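Local structure of pyridine nucleotide-disulfide oxidoreductase-like protein (Myceliophthora thermophila, 5MQ6) at residues A[357-362]-A[420-425]; A[363-368]-A[590-595]; A[424-429]-A[598-603]. The protein catalyses Baeyer-Villiger oxidation of ketones, polycyclic ones above all, inserting one oxygen atom beside the carbonyl to give esters or lactones, with FAD as cofactor. All blocks are in the same frame, centred on the assembly; numbering follows the deposited sequence.

Interaction 1: A[357-362]-A[420-425]; sequences TEMPAF and YPTWCK. With NDP (NADPH dihydro-nicotinamide-adenine-dinucleotide phosphate), chain C.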
loop_
_atom_site.group_PDB
_atom_site.type_symbol
_atom_site.label_atom_id
_atom_site.label_comp_id
_atom_site.label_asym_id
_atom_site.label_seq_id
_atom_site.Cartn_x
_atom_site.Cartn_y
_atom_site.Cartn_z
ATOM N N THR A 357 -6.450 -10.995 -14.174
ATOM C CA THR A 357 -7.416 -10.779 -15.253
ATOM C C THR A 357 -8.624 -11.721 -15.163
ATOM O O THR A 357 -9.470 -11.718 -16.066
ATOM C CB THR A 357 -6.718 -10.866 -16.642
ATOM O OG1 THR A 357 -6.256 -12.209 -16.893
ATOM C CG2 THR A 357 -5.541 -9.982 -16.685
ATOM N N GLU A 358 -8.716 -12.499 -14.078
ATOM C CA GLU A 358 -9.746 -13.506 -13.873
ATOM C C GLU A 358 -10.667 -13.224 -12.700
ATOM O O GLU A 358 -11.320 -14.144 -12.169
ATOM C CB GLU A 358 -9.120 -14.900 -13.648
ATOM C CG GLU A 358 -8.457 -15.460 -14.863
ATOM C CD GLU A 358 -7.792 -16.823 -14.627
ATOM O OE1 GLU A 358 -8.177 -17.787 -15.280
ATOM O OE2 GLU A 358 -6.895 -16.961 -13.836
ATOM N N MET A 359 -10.695 -11.969 -12.276
ATOM C CA MET A 359 -11.413 -11.577 -11.062
ATOM C C MET A 359 -12.165 -10.234 -11.282
ATOM O O MET A 359 -11.873 -9.206 -10.627
ATOM C CB MET A 359 -10.416 -11.534 -9.909
ATOM C CG MET A 359 -9.107 -10.877 -10.209
ATOM S SD MET A 359 -8.104 -10.839 -8.672
ATOM C CE MET A 359 -7.773 -12.560 -8.415
ATOM N N PRO A 360 -13.141 -10.235 -12.207
ATOM C CA PRO A 360 -13.892 -9.030 -12.541
ATOM C C PRO A 360 -14.749 -8.481 -11.392
ATOM O O PRO A 360 -15.049 -7.309 -11.384
ATOM C CB PRO A 360 -14.770 -9.506 -13.733
ATOM C CG PRO A 360 -15.031 -10.965 -13.383
ATOM C CD PRO A 360 -13.665 -11.423 -12.912
ATOM N N ALA A 361 -15.029 -9.289 -10.372
ATOM C CA ALA A 361 -15.689 -8.766 -9.165
ATOM C C ALA A 361 -14.764 -7.988 -8.280
ATOM O O ALA A 361 -15.239 -7.366 -7.293
ATOM C CB ALA A 361 -16.334 -9.874 -8.322
ATOM N N PHE A 362 -13.452 -7.998 -8.581
ATOM C CA PHE A 362 -12.599 -6.983 -7.858
ATOM C C PHE A 362 -13.076 -5.526 -8.011
ATOM O O PHE A 362 -12.826 -4.656 -7.142
ATOM C CB PHE A 362 -11.117 -7.124 -8.194
ATOM C CG PHE A 362 -10.187 -6.621 -7.122
ATOM C CD1 PHE A 362 -10.040 -7.318 -5.919
ATOM C CD2 PHE A 362 -9.408 -5.463 -7.336
ATOM C CE1 PHE A 362 -9.163 -6.843 -4.913
ATOM C CE2 PHE A 362 -8.574 -4.982 -6.350
ATOM C CZ PHE A 362 -8.428 -5.688 -5.142
ATOM N N TYR A 420 -15.071 -15.753 1.498
ATOM C CA TYR A 420 -15.481 -14.370 1.412
ATOM C C TYR A 420 -15.350 -13.941 -0.040
ATOM O O TYR A 420 -14.551 -14.517 -0.750
ATOM C CB TYR A 420 -14.596 -13.445 2.266
ATOM C CG TYR A 420 -13.129 -13.678 2.180
ATOM C CD1 TYR A 420 -12.359 -13.206 1.103
ATOM C CD2 TYR A 420 -12.474 -14.364 3.176
ATOM C CE1 TYR A 420 -10.977 -13.420 1.048
ATOM C CE2 TYR A 420 -11.114 -14.567 3.148
ATOM C CZ TYR A 420 -10.395 -14.105 2.085
ATOM O OH TYR A 420 -9.116 -14.401 2.064
ATOM N N PRO A 421 -16.074 -12.887 -0.456
ATOM C CA PRO A 421 -15.890 -12.385 -1.820
ATOM C C PRO A 421 -14.435 -11.948 -2.111
ATOM O O PRO A 421 -13.743 -11.460 -1.227
ATOM C CB PRO A 421 -16.786 -11.172 -1.862
ATOM C CG PRO A 421 -17.757 -11.338 -0.751
ATOM C CD PRO A 421 -17.071 -12.132 0.300
ATOM N N THR A 422 -13.998 -12.156 -3.336
ATOM C CA THR A 422 -12.661 -11.834 -3.785
ATOM C C THR A 422 -12.268 -10.386 -3.388
ATOM O O THR A 422 -11.141 -10.134 -3.008
ATOM C CB THR A 422 -12.540 -11.968 -5.332
ATOM O OG1 THR A 422 -13.015 -13.270 -5.801
ATOM C CG2 THR A 422 -11.103 -11.800 -5.759
ATOM N N TRP A 423 -13.198 -9.445 -3.527
ATOM C CA TRP A 423 -12.905 -8.076 -3.180
ATOM C C TRP A 423 -12.609 -7.723 -1.675
ATOM O O TRP A 423 -12.192 -6.611 -1.438
ATOM C CB TRP A 423 -13.989 -7.178 -3.745
ATOM C CG TRP A 423 -15.331 -7.279 -3.061
ATOM C CD1 TRP A 423 -15.679 -6.735 -1.864
ATOM C CD2 TRP A 423 -16.492 -7.977 -3.538
ATOM N NE1 TRP A 423 -16.982 -7.003 -1.595
ATOM C CE2 TRP A 423 -17.513 -7.761 -2.597
ATOM C CE3 TRP A 423 -16.779 -8.707 -4.703
ATOM C CZ2 TRP A 423 -18.803 -8.280 -2.741
ATOM C CZ3 TRP A 423 -18.076 -9.247 -4.860
ATOM C CH2 TRP A 423 -19.082 -9.004 -3.881
ATOM N N CYS A 424 -12.824 -8.617 -0.701
ATOM C CA CYS A 424 -12.683 -8.287 0.718
ATOM C C CYS A 424 -11.251 -8.291 1.263
ATOM O O CYS A 424 -11.023 -7.785 2.348
ATOM C CB CYS A 424 -13.497 -9.262 1.587
ATOM S SG CYS A 424 -15.276 -9.121 1.394
ATOM N N LYS A 425 -10.314 -8.900 0.543
ATOM C CA LYS A 425 -8.917 -8.931 0.887
ATOM C C LYS A 425 -8.131 -8.837 -0.368
ATOM O O LYS A 425 -8.635 -9.145 -1.466
ATOM C CB LYS A 425 -8.486 -10.270 1.510
ATOM C CG LYS A 425 -9.258 -10.732 2.710
ATOM C CD LYS A 425 -8.998 -9.912 3.975
ATOM C CE LYS A 425 -9.166 -10.732 5.269
ATOM N NZ LYS A 425 -8.534 -10.028 6.426
HETATM P PA NDP C . -1.686 -8.524 6.061
HETATM O O1A NDP C . -2.236 -7.390 6.994
HETATM O O2A NDP C . -2.213 -8.768 4.669
HETATM O O5B NDP C . -1.695 -9.873 6.932
HETATM C C5B NDP C . -1.499 -9.895 8.332
HETATM C C4B NDP C . -1.882 -11.309 8.721
HETATM O O4B NDP C . -1.757 -11.475 10.158
HETATM C C3B NDP C . -3.326 -11.628 8.323
HETATM O O3B NDP C . -3.356 -12.900 7.648
HETATM C C2B NDP C . -4.004 -11.593 9.675
HETATM O O2B NDP C . -5.240 -12.361 9.748
HETATM C C1B NDP C . -2.921 -12.105 10.598
HETATM N N9A NDP C . -3.225 -11.773 11.991
HETATM C C8A NDP C . -3.526 -10.548 12.531
HETATM N N7A NDP C . -3.783 -10.650 13.849
HETATM C C5A NDP C . -3.642 -11.974 14.113
HETATM C C6A NDP C . -3.803 -12.788 15.311
HETATM N N6A NDP C . -4.149 -12.175 16.435
HETATM N N1A NDP C . -3.582 -14.116 15.204
HETATM C C2A NDP C . -3.234 -14.742 14.034
HETATM N N3A NDP C . -3.080 -14.081 12.875
HETATM C C4A NDP C . -3.281 -12.717 12.897
HETATM O O3 NDP C . -0.118 -8.329 5.845
HETATM P PN NDP C . 0.898 -8.872 4.672
HETATM O O1N NDP C . 2.306 -8.356 5.109
HETATM O O2N NDP C . 0.759 -10.363 4.459
HETATM O O5D NDP C . 0.421 -8.122 3.319
HETATM C C5D NDP C . 0.267 -6.663 3.360
HETATM C C4D NDP C . 0.162 -6.078 1.964
HETATM O O4D NDP C . 1.429 -6.170 1.274
HETATM C C3D NDP C . -0.723 -6.969 1.089
HETATM O O3D NDP C . -2.161 -7.012 1.427
HETATM C C2D NDP C . -0.261 -6.578 -0.331
HETATM O O2D NDP C . -0.824 -5.288 -0.735
HETATM C C1D NDP C . 1.254 -6.590 -0.136
HETATM P P2B NDP C . -6.646 -11.626 9.409
HETATM O O1X NDP C . -6.581 -10.298 10.176
HETATM O O2X NDP C . -7.766 -12.460 9.994
HETATM O O3X NDP C . -6.772 -11.588 7.880
#
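Ala361 and Trp423 meet where the short 3-10 turn 360-362 comes up against residues 422-424, whose backbone angles are helical. Trp423 can be followed outward: Trp423 CB lies 3.8 Å from Ala361 O. CG then sits between the backbone N and the carbonyl carbon (chi1 71°), and beyond it CE3 comes within 3.3 Å of the same Ala361 O. CE3 and CZ3 also pass Ala361 CB, which lies in the ring plane at the indole edge, CE3 at 3.8 Å; a methyl is small enough to let the ring come this close. Pro421 CB covers one face, 3.4 Å above the centre of the ring, and at the polar end NE1 is hydrogen-bonded to Ser592 O.

Phe362 adds a second aromatic group: its CD1 lies 4.0 Å from Trp423 CA, while Thr422 O and Lys425 O lie near the ring plane at its edge. Thr422 turns CG2 to Met359 CB, 4.2 Å away, while its OG1 is hydrogen-bonded to Asp392 OD1 of helix 378-406. No hydrogen bond joins the two segments, so the contact rests on apolar packing and on approaches of carbonyl oxygens to the two aromatic rings, with the polar side-chain ends satisfied by partners elsewhere.

Interaction 2: A[363-368]-A[590-595]; sequences SAVIGS and FASVTG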
loop_
_atom_site.group_PDB
_atom_site.type_symbol
_atom_site.label_atom_id
_atom_site.label_comp_id
_atom_site.label_asym_id
_atom_site.label_seq_id
_atom_site.Cartn_x
_atom_site.Cartn_y
_atom_site.Cartn_z
ATOM N N SER A 363 -13.783 -5.270 -9.076
ATOM C CA SER A 363 -14.396 -3.960 -9.340
ATOM C C SER A 363 -15.350 -3.513 -8.204
ATOM O O SER A 363 -15.637 -2.307 -8.033
ATOM C CB SER A 363 -15.205 -4.109 -10.646
ATOM O OG SER A 363 -16.247 -5.082 -10.448
ATOM N N ALA A 364 -15.813 -4.469 -7.403
ATOM C CA ALA A 364 -16.610 -4.154 -6.225
ATOM C C ALA A 364 -15.908 -3.119 -5.384
ATOM O O ALA A 364 -16.519 -2.324 -4.759
ATOM C CB ALA A 364 -16.863 -5.428 -5.362
ATOM N N VAL A 365 -14.603 -3.210 -5.285
ATOM C CA VAL A 365 -13.878 -2.301 -4.417
ATOM C C VAL A 365 -13.129 -1.233 -5.151
ATOM O O VAL A 365 -12.711 -0.310 -4.503
ATOM C CB VAL A 365 -12.925 -2.929 -3.412
ATOM C CG1 VAL A 365 -13.740 -3.552 -2.266
ATOM C CG2 VAL A 365 -11.956 -3.904 -4.084
ATOM N N ILE A 366 -12.919 -1.400 -6.450
ATOM C CA ILE A 366 -12.193 -0.434 -7.287
ATOM C C ILE A 366 -13.088 0.549 -8.050
ATOM O O ILE A 366 -12.739 1.724 -8.169
ATOM C CB ILE A 366 -11.311 -1.232 -8.297
ATOM C CG1 ILE A 366 -10.242 -1.962 -7.546
ATOM C CG2 ILE A 366 -10.748 -0.338 -9.327
ATOM C CD1 ILE A 366 -9.569 -1.139 -6.503
ATOM N N GLY A 367 -14.259 0.102 -8.498
ATOM C CA GLY A 367 -15.102 0.916 -9.375
ATOM C C GLY A 367 -15.205 0.197 -10.702
ATOM O O GLY A 367 -14.408 -0.677 -11.008
ATOM N N SER A 368 -16.151 0.594 -11.512
ATOM C CA SER A 368 -16.276 0.148 -12.887
ATOM C C SER A 368 -16.860 1.255 -13.678
ATOM O O SER A 368 -17.758 1.858 -13.188
ATOM C CB SER A 368 -17.280 -1.035 -12.964
ATOM O OG SER A 368 -17.395 -1.510 -14.290
ATOM N N PHE A 590 -19.907 1.478 -2.780
ATOM C CA PHE A 590 -19.104 0.843 -1.735
ATOM C C PHE A 590 -19.859 0.157 -0.603
ATOM O O PHE A 590 -19.257 -0.408 0.324
ATOM C CB PHE A 590 -17.982 1.769 -1.312
ATOM C CG PHE A 590 -17.148 2.255 -2.496
ATOM C CD1 PHE A 590 -16.119 1.472 -3.008
ATOM C CD2 PHE A 590 -17.429 3.442 -3.124
ATOM C CE1 PHE A 590 -15.400 1.861 -4.148
ATOM C CE2 PHE A 590 -16.671 3.883 -4.233
ATOM C CZ PHE A 590 -15.625 3.088 -4.744
ATOM N N ALA A 591 -21.183 0.087 -0.748
ATOM C CA ALA A 591 -21.968 -0.915 0.019
ATOM C C ALA A 591 -21.463 -2.329 -0.192
ATOM O O ALA A 591 -21.656 -3.196 0.672
ATOM C CB ALA A 591 -23.417 -0.856 -0.394
ATOM N N SER A 592 -20.814 -2.551 -1.346
ATOM C CA SER A 592 -20.059 -3.770 -1.570
ATOM C C SER A 592 -19.210 -4.221 -0.393
ATOM O O SER A 592 -18.970 -5.379 -0.222
ATOM C CB SER A 592 -19.161 -3.623 -2.780
ATOM O OG SER A 592 -18.108 -2.706 -2.512
ATOM N N VAL A 593 -18.764 -3.310 0.440
ATOM C CA VAL A 593 -17.846 -3.639 1.491
ATOM C C VAL A 593 -18.571 -4.099 2.785
ATOM O O VAL A 593 -17.970 -4.697 3.639
ATOM C CB VAL A 593 -16.899 -2.441 1.605
ATOM C CG1 VAL A 593 -16.600 -2.008 3.005
ATOM C CG2 VAL A 593 -15.650 -2.747 0.787
ATOM N N THR A 594 -19.872 -3.880 2.877
ATOM C CA THR A 594 -20.663 -4.284 4.034
ATOM C C THR A 594 -20.515 -5.675 4.475
ATOM O O THR A 594 -20.379 -5.914 5.658
ATOM C CB THR A 594 -22.129 -4.186 3.675
ATOM O OG1 THR A 594 -22.351 -2.846 3.256
ATOM C CG2 THR A 594 -23.012 -4.513 4.866
ATOM N N GLY A 595 -20.578 -6.595 3.533
ATOM C CA GLY A 595 -20.569 -7.997 3.874
ATOM C C GLY A 595 -19.180 -8.557 4.092
ATOM O O GLY A 595 -19.056 -9.723 4.388
#
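The short helix 363-366 packs beside the 3-10 turn 591-593, the backbones coming nearest at Ala364 and Ser592, whose CA atoms are 5.8 Å apart. The single hydrogen bond of the contact runs from Ser592 OG to Ala364 O at 2.8 Å. OG stands between its own backbone N and carbonyl carbon (chi1 69°), and it approaches from above the carbonyl plane, 47° out of it, with a C=O...O angle of 129°. Serine suits the place because its short side chain carries a donor without filling much space: its CB also lies 3.9 Å from Ala364 CB, and a side chain larger than alanine's methyl would probably have little room there, since Trp423 and Leu388 pack on Ala364 as well.

Phe590 reaches the next carbonyl along, that of Val365. Its CE1 comes to 3.5 Å from Val365 O, which lies near the ring plane, so a C-H edge rather than a face is presented to the carbonyl. CD1 is farther off, 4.2 Å from Ala364 O. Val365 CG1 also touches Val593 CG2 at 3.7 Å, the two branched side chains crossing at about a right angle; these compact apolar groups give the partly buried seam a hydrophobic component beside its one polar bond. The helix ends at Ile366; Gly367 follows with positive phi, where a CB would be jammed against the preceding carbonyl oxygen, which suits glycine.

Around the pair, Leu388 of helix 378-406 packs against Ala364 and Ser592, and Ile381 of the same helix touches Ala591. Trp589 NE1 is hydrogen-bonded to Ser363 O. The contact thus joins helix 363-366 to the loop between helices 573-585 and 616-621, with helix 378-406 packed against both.

Interaction 3: A[424-429]-A[598-603]; sequences CKRPTF and PGYITS. With NDP (NADPH dihydro-nicotinamide-adenine-dinucleotide phosphate), chain C.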
loop_
_atom_site.group_PDB
_atom_site.type_symbol
_atom_site.label_atom_id
_atom_site.label_comp_id
_atom_site.label_asym_id
_atom_site.label_seq_id
_atom_site.Cartn_x
_atom_site.Cartn_y
_atom_site.Cartn_z
ATOM N N CYS A 424 -12.824 -8.617 -0.701
ATOM C CA CYS A 424 -12.683 -8.287 0.718
ATOM C C CYS A 424 -11.251 -8.291 1.263
ATOM O O CYS A 424 -11.023 -7.785 2.348
ATOM C CB CYS A 424 -13.497 -9.262 1.587
ATOM S SG CYS A 424 -15.276 -9.121 1.394
ATOM N N LYS A 425 -10.314 -8.900 0.543
ATOM C CA LYS A 425 -8.917 -8.931 0.887
ATOM C C LYS A 425 -8.131 -8.837 -0.368
ATOM O O LYS A 425 -8.635 -9.145 -1.466
ATOM C CB LYS A 425 -8.486 -10.270 1.510
ATOM C CG LYS A 425 -9.258 -10.732 2.710
ATOM C CD LYS A 425 -8.998 -9.912 3.975
ATOM C CE LYS A 425 -9.166 -10.732 5.269
ATOM N NZ LYS A 425 -8.534 -10.028 6.426
ATOM N N ARG A 426 -6.855 -8.534 -0.211
ATOM C CA ARG A 426 -5.983 -8.519 -1.392
ATOM C C ARG A 426 -5.829 -9.966 -1.929
ATOM O O ARG A 426 -5.622 -10.914 -1.179
ATOM C CB ARG A 426 -4.621 -7.819 -1.224
ATOM C CG ARG A 426 -4.149 -7.324 -2.615
ATOM C CD ARG A 426 -2.930 -6.478 -2.568
ATOM N NE ARG A 426 -2.124 -6.397 -3.784
ATOM C CZ ARG A 426 -2.152 -5.364 -4.654
ATOM N NH1 ARG A 426 -3.030 -4.360 -4.559
ATOM N NH2 ARG A 426 -1.323 -5.322 -5.676
ATOM N N PRO A 427 -6.057 -10.160 -3.217
ATOM C CA PRO A 427 -5.803 -11.523 -3.710
ATOM C C PRO A 427 -4.285 -11.800 -3.693
ATOM O O PRO A 427 -3.487 -10.846 -3.768
ATOM C CB PRO A 427 -6.335 -11.487 -5.156
ATOM C CG PRO A 427 -6.623 -10.055 -5.465
ATOM C CD PRO A 427 -6.821 -9.348 -4.172
ATOM N N THR A 428 -3.929 -13.075 -3.608
ATOM C CA THR A 428 -2.520 -13.547 -3.469
ATOM C C THR A 428 -2.353 -14.582 -4.481
ATOM O O THR A 428 -3.342 -15.193 -4.931
ATOM C CB THR A 428 -2.241 -14.146 -2.092
ATOM O OG1 THR A 428 -3.036 -15.343 -1.916
ATOM C CG2 THR A 428 -2.630 -13.138 -1.049
ATOM N N PHE A 429 -1.118 -14.737 -4.950
ATOM C CA PHE A 429 -0.859 -15.600 -6.091
ATOM C C PHE A 429 0.369 -16.407 -5.740
ATOM O O PHE A 429 1.356 -15.836 -5.314
ATOM C CB PHE A 429 -0.625 -14.793 -7.338
ATOM C CG PHE A 429 -1.727 -13.799 -7.653
ATOM C CD1 PHE A 429 -1.730 -12.510 -7.035
ATOM C CD2 PHE A 429 -2.730 -14.100 -8.563
ATOM C CE1 PHE A 429 -2.725 -11.598 -7.269
ATOM C CE2 PHE A 429 -3.758 -13.146 -8.795
ATOM C CZ PHE A 429 -3.734 -11.901 -8.142
ATOM N N PRO A 598 -13.703 -8.925 8.276
ATOM C CA PRO A 598 -12.792 -7.838 8.672
ATOM C C PRO A 598 -11.422 -7.992 8.013
ATOM O O PRO A 598 -10.993 -9.099 7.641
ATOM C CB PRO A 598 -12.727 -7.927 10.212
ATOM C CG PRO A 598 -13.403 -9.208 10.608
ATOM C CD PRO A 598 -14.095 -9.803 9.415
ATOM N N GLY A 599 -10.770 -6.855 7.824
ATOM C CA GLY A 599 -9.465 -6.792 7.174
ATOM C C GLY A 599 -9.138 -5.324 7.049
ATOM O O GLY A 599 -9.981 -4.473 7.413
ATOM N N TYR A 600 -7.958 -4.991 6.525
ATOM C CA TYR A 600 -7.634 -3.565 6.410
ATOM C C TYR A 600 -8.660 -2.731 5.536
ATOM O O TYR A 600 -8.856 -1.513 5.817
ATOM C CB TYR A 600 -6.134 -3.323 6.085
ATOM C CG TYR A 600 -5.579 -3.867 4.796
ATOM C CD1 TYR A 600 -5.958 -3.311 3.567
ATOM C CD2 TYR A 600 -4.616 -4.885 4.793
ATOM C CE1 TYR A 600 -5.438 -3.777 2.368
ATOM C CE2 TYR A 600 -4.084 -5.354 3.597
ATOM C CZ TYR A 600 -4.507 -4.790 2.390
ATOM O OH TYR A 600 -3.994 -5.188 1.211
ATOM N N ILE A 601 -9.362 -3.386 4.577
ATOM C CA ILE A 601 -10.358 -2.678 3.688
ATOM C C ILE A 601 -11.745 -2.330 4.379
ATOM O O ILE A 601 -12.502 -1.477 3.900
ATOM C CB ILE A 601 -10.455 -3.242 2.185
ATOM C CG1 ILE A 601 -11.873 -3.676 1.760
ATOM C CG2 ILE A 601 -9.379 -4.294 1.827
ATOM C CD1 ILE A 601 -12.452 -4.842 2.509
ATOM N N THR A 602 -12.061 -2.971 5.498
ATOM C CA THR A 602 -13.166 -2.522 6.378
ATOM C C THR A 602 -12.641 -1.849 7.659
ATOM O O THR A 602 -13.456 -1.489 8.533
ATOM C CB THR A 602 -14.172 -3.664 6.761
ATOM O OG1 THR A 602 -13.540 -4.680 7.581
ATOM C CG2 THR A 602 -14.767 -4.280 5.509
ATOM N N SER A 603 -11.312 -1.651 7.761
ATOM C CA SER A 603 -10.665 -1.154 9.002
ATOM C C SER A 603 -11.098 -2.011 10.222
ATOM O O SER A 603 -11.654 -1.508 11.236
ATOM C CB SER A 603 -10.910 0.360 9.205
ATOM O OG SER A 603 -10.319 1.091 8.140
HETATM P PA NDP C . -1.686 -8.524 6.061
HETATM O O1A NDP C . -2.236 -7.390 6.994
HETATM O O2A NDP C . -2.213 -8.768 4.669
HETATM O O5B NDP C . -1.695 -9.873 6.932
HETATM C C5B NDP C . -1.499 -9.895 8.332
HETATM C C4B NDP C . -1.882 -11.309 8.721
HETATM O O4B NDP C . -1.757 -11.475 10.158
HETATM C C3B NDP C . -3.326 -11.628 8.323
HETATM O O3B NDP C . -3.356 -12.900 7.648
HETATM C C2B NDP C . -4.004 -11.593 9.675
HETATM O O2B NDP C . -5.240 -12.361 9.748
HETATM C C1B NDP C . -2.921 -12.105 10.598
HETATM N N9A NDP C . -3.225 -11.773 11.991
HETATM C C8A NDP C . -3.526 -10.548 12.531
HETATM N N7A NDP C . -3.783 -10.650 13.849
HETATM C C5A NDP C . -3.642 -11.974 14.113
HETATM C C6A NDP C . -3.803 -12.788 15.311
HETATM N N6A NDP C . -4.149 -12.175 16.435
HETATM N N1A NDP C . -3.582 -14.116 15.204
HETATM C C2A NDP C . -3.234 -14.742 14.034
HETATM N N3A NDP C . -3.080 -14.081 12.875
HETATM C C4A NDP C . -3.281 -12.717 12.897
HETATM O O3 NDP C . -0.118 -8.329 5.845
HETATM P PN NDP C . 0.898 -8.872 4.672
HETATM O O1N NDP C . 2.306 -8.356 5.109
HETATM O O2N NDP C . 0.759 -10.363 4.459
HETATM O O5D NDP C . 0.421 -8.122 3.319
HETATM C C5D NDP C . 0.267 -6.663 3.360
HETATM C C4D NDP C . 0.162 -6.078 1.964
HETATM O O4D NDP C . 1.429 -6.170 1.274
HETATM C C3D NDP C . -0.723 -6.969 1.089
HETATM O O3D NDP C . -2.161 -7.012 1.427
HETATM C C2D NDP C . -0.261 -6.578 -0.331
HETATM O O2D NDP C . -0.824 -5.288 -0.735
HETATM C C1D NDP C . 1.254 -6.590 -0.136
HETATM P P2B NDP C . -6.646 -11.626 9.409
HETATM O O1X NDP C . -6.581 -10.298 10.176
HETATM O O2X NDP C . -7.766 -12.460 9.994
HETATM O O3X NDP C . -6.772 -11.588 7.880
HETATM O O HOH W 1 -6.596 -7.535 6.171
#
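Cys424 meets Ile601 through its backbone: Cys424 O lies 3.3 Å from Ile601 CD1, although that isoleucine is poorly ordered. The sulfur of Cys424 is joined in a disulfide to Cys596, which ties the two loops together covalently just before segment 598-603 begins.

Lys425 comes next, its chain bent at chi2 (-71°) before it runs on to NZ. That nitrogen gives three hydrogen bonds: to Pro598 O at 2.9 Å, in the carbonyl plane on a lone pair; to phosphate oxygen O3X of NADPH at 2.8 Å; and to a water that also accepts from Tyr600 N. Gly599 suits its place because a CB there would collide with NZ. An alanine in place of Lys425 would probably leave the 2'-phosphate without this positive mate and Pro598 O without its donor.

Arg426 is extended from CG to NE, and its CD lies 3.0 Å from O2D on the nicotinamide-side ribose of NADPH. Its guanidinium is held by a salt bridge from NE to Asp133, and the side chain also touches FAD. Arg426 CB lies 3.6 Å from Tyr600 OH, which shares a hydrogen bond of 2.6 Å with ribose oxygen O3D of NADPH. That oxygen lies in the plane of the tyrosine ring, at its edge.

Between them the two segments hold the cofactor at two points by hydrogen bonds, the 2'-phosphate by Lys425 and the other ribose by Tyr600. Recognition of the 2'-phosphate by Lys425 is consistent with use of NADPH rather than NADH.

In the fold
Along the chain the segments run 357-362, 363-368, 420-425 with 424-429, then 590-595 and 598-603, so interactions 1 and 2 cross, as do 2 and 3. The centres of interactions 1 and 2 lie about 10 Å apart, those of 1 and 3 about 10 Å, and those of 2 and 3 about 12 Å. Trp423 bridges interactions 1 and 2, packing on Ala364 and Val365, while Pro427 packs on Met359 and Phe362 to link 1 with 3. Helix 378-406 touches interactions 1 and 2. Interaction 3 lies nearest the chain's centre, where this connected group of loops and short helical turns reaches NADPH and, through Arg426, FAD, so interactions 1 and 2 back the segment carrying Lys425 and Arg426.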